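Local coordinates for nigritoxine (Vibrio nigripulchritudo, PDB 5M41), which is a bacterial toxin active against crustaceans and insects, at residues S661-T666 with L737-L742. Sequence-based numbering, arbitrary orientation.
Sequences SLTTYT and LNLQGL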
loop_
_atom_site.group_PDB
_atom_site.type_symbol
_atom_site.label_atom_id
_atom_site.label_comp_id
_atom_site.label_asym_id
_atom_site.label_seq_id
_atom_site.Cartn_x
_atom_site.Cartn_y
_atom_site.Cartn_z
ATOM N N SER A 661 11.533 44.711 24.159
ATOM C CA SER A 661 12.889 44.172 24.250
ATOM C C SER A 661 12.921 42.780 23.592
ATOM O O SER A 661 12.003 41.978 23.778
ATOM C CB SER A 661 13.358 44.082 25.706
ATOM O OG SER A 661 13.277 45.351 26.339
ATOM N N LEU A 662 13.979 42.512 22.836
ATOM C CA LEU A 662 14.096 41.270 22.067
ATOM C C LEU A 662 15.193 40.377 22.621
ATOM O O LEU A 662 16.168 40.867 23.202
ATOM C CB LEU A 662 14.354 41.571 20.584
ATOM C CG LEU A 662 13.302 42.422 19.860
ATOM C CD1 LEU A 662 13.570 42.452 18.366
ATOM C CD2 LEU A 662 11.889 41.923 20.140
ATOM N N THR A 663 15.025 39.065 22.470
ATOM C CA THR A 663 16.112 38.149 22.752
ATOM C C THR A 663 16.888 37.954 21.457
ATOM O O THR A 663 16.542 38.529 20.429
ATOM C CB THR A 663 15.605 36.777 23.206
ATOM O OG1 THR A 663 14.935 36.154 22.107
ATOM C CG2 THR A 663 14.671 36.890 24.427
ATOM N N THR A 664 17.939 37.146 21.504
ATOM C CA THR A 664 18.718 36.803 20.311
ATOM C C THR A 664 18.243 35.456 19.731
ATOM O O THR A 664 18.796 34.962 18.755
ATOM C CB THR A 664 20.205 36.696 20.680
ATOM O OG1 THR A 664 20.335 35.716 21.721
ATOM C CG2 THR A 664 20.741 38.067 21.201
ATOM N N TYR A 665 17.215 34.870 20.338
ATOM C CA TYR A 665 16.599 33.633 19.838
ATOM C C TYR A 665 15.697 33.945 18.658
ATOM O O TYR A 665 14.865 34.853 18.728
ATOM C CB TYR A 665 15.773 32.965 20.939
ATOM C CG TYR A 665 15.199 31.620 20.568
ATOM C CD1 TYR A 665 15.995 30.469 20.641
ATOM C CD2 TYR A 665 13.848 31.474 20.204
ATOM C CE1 TYR A 665 15.487 29.222 20.325
ATOM C CE2 TYR A 665 13.323 30.214 19.888
ATOM C CZ TYR A 665 14.162 29.097 19.951
ATOM O OH TYR A 665 13.712 27.832 19.663
ATOM N N THR A 666 15.864 33.202 17.571
ATOM C CA THR A 666 15.157 33.533 16.333
ATOM C C THR A 666 14.099 32.489 16.017
ATOM O O THR A 666 14.181 31.353 16.497
ATOM C CB THR A 666 16.122 33.593 15.138
ATOM O OG1 THR A 666 16.601 32.268 14.874
ATOM C CG2 THR A 666 17.316 34.540 15.432
ATOM N N LEU A 737 14.773 23.798 30.142
ATOM C CA LEU A 737 15.511 24.336 28.998
ATOM C C LEU A 737 15.590 25.853 29.073
ATOM O O LEU A 737 14.714 26.491 29.646
ATOM C CB LEU A 737 14.859 23.913 27.682
ATOM C CG LEU A 737 14.754 22.421 27.333
ATOM C CD1 LEU A 737 14.004 22.257 26.012
ATOM C CD2 LEU A 737 16.144 21.795 27.248
ATOM N N ASN A 738 16.639 26.427 28.497
ATOM C CA ASN A 738 16.727 27.875 28.349
ATOM C C ASN A 738 16.986 28.198 26.885
ATOM O O ASN A 738 17.282 27.284 26.081
ATOM C CB ASN A 738 17.762 28.526 29.311
ATOM C CG ASN A 738 19.202 28.088 29.046
ATOM O OD1 ASN A 738 19.563 27.667 27.941
ATOM N ND2 ASN A 738 20.052 28.217 30.079
ATOM N N LEU A 739 16.875 29.478 26.544
ATOM C CA LEU A 739 16.939 29.922 25.156
ATOM C C LEU A 739 18.286 29.644 24.512
ATOM O O LEU A 739 18.351 29.261 23.342
ATOM C CB LEU A 739 16.599 31.418 25.045
ATOM C CG LEU A 739 15.144 31.846 25.270
ATOM C CD1 LEU A 739 15.071 33.366 25.153
ATOM C CD2 LEU A 739 14.162 31.191 24.301
ATOM N N GLN A 740 19.361 29.826 25.274
ATOM C CA GLN A 740 20.681 29.570 24.750
ATOM C C GLN A 740 20.811 28.077 24.419
ATOM O O GLN A 740 21.307 27.710 23.360
ATOM C CB GLN A 740 21.768 30.020 25.753
ATOM C CG GLN A 740 23.109 30.367 25.097
ATOM C CD GLN A 740 22.981 31.423 23.994
ATOM O OE1 GLN A 740 22.768 32.607 24.265
ATOM N NE2 GLN A 740 23.096 30.987 22.740
ATOM N N GLY A 741 20.365 27.216 25.333
ATOM C CA GLY A 741 20.365 25.768 25.079
ATOM C C GLY A 741 19.556 25.468 23.818
ATOM O O GLY A 741 19.970 24.676 22.989
ATOM N N LEU A 742 18.411 26.131 23.663
ATOM C CA LEU A 742 17.588 25.952 22.464
ATOM C C LEU A 742 18.303 26.445 21.203
ATOM O O LEU A 742 18.246 25.777 20.169
ATOM C CB LEU A 742 16.226 26.631 22.625
ATOM C CG LEU A 742 15.307 25.900 23.607
ATOM C CD1 LEU A 742 14.058 26.743 23.831
ATOM C CD2 LEU A 742 14.941 24.503 23.117
HETATM O O HOH W 1 15.561 26.020 18.974
#
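Tyr665 holds its ring trans to the amide nitrogen (chi1 -175°), which carries it out from the strand toward the first turn of the helix that begins at Leu739. Leu739 answers with CG anti to its own carbonyl carbon (chi1 -71°), which swings its forked end back toward the strand, and the two methyls share the work. Leu739 CD2 sits over one face of the Tyr665 ring in a CH-pi contact, 4.2 Å from the centroid and displaced toward the rim on the CG side; the two side chains cross at about a right angle. Leu739 CD1 meets the methyl of Thr663, with Thr663 CG2 at 3.6 Å. Farther along the ring, Leu742 brings its CB to 3.5 Å from Tyr665 CE1, approaching obliquely, while the same side chain also packs on Met726 and Leu730 of helix 719-731. The phenol end is tied down by a water, which lies 2.7 Å from Tyr665 OH and donates to Leu742 O at 2.9 Å; this bridge is the polar link between the two segments.

Each side also braces its own backbone. Thr663 OG1 accepts from Tyr665 N at 3.2 Å, an ST turn at the corner around Thr664, and it is also hydrogen-bonded with Leu714 O of strand 713-715. At the start of the helix, Asn738 OD1 takes the N-H of Gly741 at 2.8 Å, with the donor nearly in line with the side-chain C=O. Leu739 also packs on Leu714 and Thr719, and Leu714 touches Tyr665 as well. Together these contacts dock the N-capped start of the C-terminal helix 739-751 against a strand corner built on an ST turn, a helix-on-strand packing centred on a leucine-tyrosine CH-pi contact.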